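Local coordinates for transcriptional regulator, crp family (Thermotoga maritima, PDB 1O5L), which probably binds DNA as a dimeric transcription factor of the Crp family, pairing a cyclic nucleotide-binding-type domain with a helix-turn-helix domain, at the interface of chains A and B. Coordinates in Å, arbitrary orientation; residue numbers count along the deposited sequence, not the author numbering. Chains: chain A/B, transcriptional regulator, crp family.

Contact 1: the interface of chains A and B. Residues chain A 77, 127-128, 131; chain B 77, 127-128, 131.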
# COMPACT_ATOMS: atom_id res chain seq x y z
N GLY A 77 0.84 2.39 -5.33
CA GLY A 77 1.53 2.11 -4.06
C GLY A 77 2.87 2.81 -3.82
O GLY A 77 3.40 2.75 -2.72
N HIS A 127 -2.85 -4.29 -4.47
CA HIS A 127 -1.53 -4.46 -5.07
C HIS A 127 -0.53 -4.97 -4.04
O HIS A 127 0.35 -5.75 -4.36
CB HIS A 127 -1.02 -3.16 -5.72
CG HIS A 127 -1.58 -2.92 -7.09
ND1 HIS A 127 -2.60 -2.03 -7.34
CD2 HIS A 127 -1.28 -3.50 -8.28
CE1 HIS A 127 -2.90 -2.06 -8.62
NE2 HIS A 127 -2.12 -2.94 -9.22
N PHE A 128 -0.65 -4.47 -2.82
CA PHE A 128 0.18 -4.93 -1.73
C PHE A 128 -0.04 -6.42 -1.42
O PHE A 128 0.91 -7.16 -1.24
CB PHE A 128 -0.09 -4.12 -0.48
CG PHE A 128 0.81 -4.48 0.68
CD1 PHE A 128 2.18 -4.42 0.56
CD2 PHE A 128 0.29 -4.90 1.87
CE1 PHE A 128 3.00 -4.73 1.62
CE2 PHE A 128 1.13 -5.22 2.93
CZ PHE A 128 2.47 -5.13 2.80
N VAL A 131 1.56 -8.80 -4.08
CA VAL A 131 3.01 -8.90 -4.01
C VAL A 131 3.45 -9.67 -2.72
O VAL A 131 4.37 -10.49 -2.74
CB VAL A 131 3.66 -7.51 -4.18
CG1 VAL A 131 3.26 -6.56 -3.09
CG2 VAL A 131 5.15 -7.59 -4.14
N GLY B 77 -1.10 -2.04 5.42
CA GLY B 77 -1.38 -2.31 4.01
C GLY B 77 -2.51 -3.30 3.69
O GLY B 77 -2.90 -3.42 2.53
N HIS B 127 5.96 0.13 3.31
CA HIS B 127 5.85 -1.32 3.46
C HIS B 127 5.73 -1.99 2.11
O HIS B 127 6.25 -3.08 1.90
CB HIS B 127 4.67 -1.71 4.36
CG HIS B 127 4.97 -1.62 5.82
ND1 HIS B 127 4.54 -0.58 6.61
CD2 HIS B 127 5.71 -2.42 6.63
CE1 HIS B 127 4.99 -0.74 7.84
NE2 HIS B 127 5.70 -1.85 7.88
N PHE B 128 5.00 -1.36 1.20
CA PHE B 128 4.89 -1.85 -0.16
C PHE B 128 6.24 -1.88 -0.89
O PHE B 128 6.57 -2.84 -1.54
CB PHE B 128 3.92 -1.00 -0.95
CG PHE B 128 3.66 -1.51 -2.34
CD1 PHE B 128 3.20 -2.78 -2.56
CD2 PHE B 128 3.91 -0.72 -3.43
CE1 PHE B 128 2.96 -3.24 -3.84
CE2 PHE B 128 3.66 -1.20 -4.72
CZ PHE B 128 3.19 -2.44 -4.91
N VAL B 131 8.59 -4.77 0.30
CA VAL B 131 8.20 -6.10 -0.16
C VAL B 131 8.43 -6.23 -1.70
O VAL B 131 8.89 -7.26 -2.20
CB VAL B 131 6.76 -6.44 0.30
CG1 VAL B 131 5.75 -5.49 -0.27
CG2 VAL B 131 6.35 -7.80 -0.14
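Helix 114-139 of chain A packs in parallel against helix 114-139 of chain B, and the short 3-10 helix 76-78 of each chain comes up beside the partner's helix. The long helix is the dimerisation helix of the Crp family, and its pairing follows the coiled-coil principle of apolar residues facing one another around a two-fold axis. Most of the surface hidden in this patch belongs to A:Phe128 and B:Phe128, 59 and 64 Å² respectively. The two side chains slide past each other in opposite directions, and their rings meet rim to rim, with CD1 of A:Phe128 3.7 Å from CD1 of B:Phe128. Each of these carbons lies at the edge of the other ring and in its plane, yet the planes are turned about 70° against each other, so the pair is not a face-to-face stack. With CG trans to the backbone N (chi1 -176°), the ring of A:Phe128 is carried across the dyad as far as the next turn of the opposite helix. There CE1 of A:Phe128 comes 3.4 Å from CG1 of B:Val131, a methyl just past the rim and a little off the ring plane. CE1 of A:Phe128 also lies 3.7 Å from the backbone carbonyl O of B:His127. On the other side of the ring plane, CD2 of A:Phe128 approaches B:Gly77, 3.8 Å from its CA and 3.6 Å from its carbonyl O. The backbone of the 3-10 helix thus borders the CD2 edge, while the partner's long helix meets the CD1 and CE1 edge. B:Val131 holds CG1 in the position between its own backbone N and carbonyl carbon (chi1 62°), and this turns the methyl toward the aromatic rim. The valines themselves reach toward each other tip to tip, CG1 of A:Val131 lying 3.9 Å from CG1 of B:Val131. Each contact recurs with the chains exchanged.

Contact 2: the interface of chains A and B. Residues chain A 80, 110, 117, 120-121; chain B 80, 110, 117, 120-121.
The carbonyl O of A:Leu117 lies 2.9 Å from the amide N of A:Leu121, one turn further along the Crp-family dimerisation helix 114-139, and the side chains of both residues face chain B. The contacts across the dyad described here are made by hydrocarbon groups and centre on the paired leucines. A:Leu121 and B:Leu121 cross at about a right angle, their CD2 methyls 3.6 Å apart. Each leucine forks, and its two branches have different aromatic neighbours. Methyl CD1 of B:Leu121 rests over one face of the A:Phe80 ring in a CH-pi contact, 3.8 Å from the ring centroid and displaced toward the rim. Methyl CD2 of B:Leu121 instead meets the A:Phe120 ring at its edge, in plane, 3.8 Å from CE2. B:Leu121 sets CG opposite its own carbonyl carbon (chi1 -66°), which lets its side chain run alongside A:Phe80, pointing the same way. Within chain A, CZ of A:Phe120 abuts the edge of A:Phe80, so the two rings brace each other as walls of the leucine site. A:Leu110, from helix 103-112, closes in tip to tip on CD1 of B:Leu121. Toward the start of the long helices, A:Leu117 and B:Leu117 slide past each other, their CD1 methyls 4.1 Å apart.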
# COMPACT_ATOMS: atom_id res chain seq x y z
N PHE A 80 3.16 7.78 -2.57
CA PHE A 80 3.31 8.45 -1.28
C PHE A 80 4.44 7.91 -0.37
O PHE A 80 4.48 8.25 0.81
CB PHE A 80 1.94 8.52 -0.56
CG PHE A 80 0.92 9.44 -1.28
CD1 PHE A 80 1.01 10.83 -1.17
CD2 PHE A 80 -0.08 8.91 -2.10
CE1 PHE A 80 0.11 11.68 -1.85
CE2 PHE A 80 -0.98 9.71 -2.77
CZ PHE A 80 -0.87 11.13 -2.65
N LEU A 110 -8.85 13.45 -2.15
CA LEU A 110 -8.99 12.34 -1.22
C LEU A 110 -9.70 12.77 0.05
O LEU A 110 -10.51 12.01 0.61
CB LEU A 110 -7.61 11.78 -0.84
CG LEU A 110 -6.83 11.01 -1.91
CD1 LEU A 110 -5.50 10.48 -1.39
CD2 LEU A 110 -7.67 9.86 -2.44
N LEU A 117 -11.33 8.11 -1.75
CA LEU A 117 -10.39 7.68 -0.72
C LEU A 117 -10.41 6.15 -0.59
O LEU A 117 -9.37 5.48 -0.59
CB LEU A 117 -10.73 8.34 0.63
CG LEU A 117 -9.82 7.95 1.81
CD1 LEU A 117 -8.34 8.17 1.50
CD2 LEU A 117 -10.20 8.73 3.06
N PHE A 120 -8.95 4.44 -3.79
CA PHE A 120 -7.49 4.55 -3.72
C PHE A 120 -6.86 3.62 -2.68
O PHE A 120 -5.88 2.92 -2.97
CB PHE A 120 -7.07 6.02 -3.42
CG PHE A 120 -5.57 6.24 -3.49
CD1 PHE A 120 -4.91 6.14 -4.70
CD2 PHE A 120 -4.84 6.48 -2.36
CE1 PHE A 120 -3.55 6.30 -4.79
CE2 PHE A 120 -3.44 6.66 -2.45
CZ PHE A 120 -2.82 6.56 -3.68
N LEU A 121 -7.38 3.62 -1.45
CA LEU A 121 -6.81 2.77 -0.42
C LEU A 121 -6.98 1.28 -0.80
O LEU A 121 -6.06 0.48 -0.56
CB LEU A 121 -7.42 3.05 0.94
CG LEU A 121 -7.17 4.41 1.61
CD1 LEU A 121 -7.99 4.47 2.89
CD2 LEU A 121 -5.68 4.67 1.90
N PHE B 80 -7.45 -2.03 4.17
CA PHE B 80 -8.44 -1.58 3.19
C PHE B 80 -8.54 -2.42 1.90
O PHE B 80 -9.17 -1.98 0.93
CB PHE B 80 -8.25 -0.06 2.91
CG PHE B 80 -8.59 0.83 4.14
CD1 PHE B 80 -9.92 1.09 4.49
CD2 PHE B 80 -7.58 1.34 4.95
CE1 PHE B 80 -10.24 1.87 5.62
CE2 PHE B 80 -7.85 2.11 6.06
CZ PHE B 80 -9.22 2.38 6.41
N LEU B 110 -8.93 10.34 8.77
CA LEU B 110 -8.11 10.54 7.59
C LEU B 110 -8.60 11.72 6.76
O LEU B 110 -7.79 12.48 6.21
CB LEU B 110 -8.13 9.29 6.70
CG LEU B 110 -7.41 8.04 7.21
CD1 LEU B 110 -7.47 6.89 6.22
CD2 LEU B 110 -5.95 8.37 7.52
N LEU B 117 -3.37 11.56 7.23
CA LEU B 117 -3.54 10.95 5.91
C LEU B 117 -2.16 10.68 5.27
O LEU B 117 -1.89 9.58 4.78
CB LEU B 117 -4.38 11.88 4.99
CG LEU B 117 -4.60 11.36 3.56
CD1 LEU B 117 -5.20 9.94 3.54
CD2 LEU B 117 -5.51 12.31 2.79
N PHE B 120 -0.25 7.87 7.21
CA PHE B 120 -0.84 6.59 6.82
C PHE B 120 -0.45 6.16 5.40
O PHE B 120 -0.05 5.01 5.17
CB PHE B 120 -2.39 6.63 6.94
CG PHE B 120 -3.05 5.29 6.70
CD1 PHE B 120 -2.86 4.25 7.59
CD2 PHE B 120 -3.79 5.06 5.57
CE1 PHE B 120 -3.41 3.02 7.38
CE2 PHE B 120 -4.37 3.79 5.36
CZ PHE B 120 -4.17 2.78 6.28
N LEU B 121 -0.60 7.05 4.42
CA LEU B 121 -0.26 6.70 3.05
C LEU B 121 1.25 6.39 2.94
O LEU B 121 1.63 5.45 2.21
CB LEU B 121 -0.68 7.78 2.07
CG LEU B 121 -2.16 8.08 1.87
CD1 LEU B 121 -2.28 9.28 0.93
CD2 LEU B 121 -2.95 6.87 1.31

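Contact 1 and contact 2 lie about 13 Å apart, measured between the centres of their C-alpha atoms, and both draw on helix 114-139 of each chain. The central residues A:Leu121 and A:Phe128 are seven positions apart, and A:Leu117 and A:Val131 fourteen, the spacing of coiled-coil heptads, and likewise in chain B. A:Gly77 of contact 1 and A:Phe80 of contact 2 come from one short stretch of the cyclic nucleotide-binding domain, tying that domain to the partner's helix at both levels. In Crp-family proteins this helix leads to the helix-turn-helix domain, not modelled here, and the paired helices would be expected to set the relative placement of two such domains.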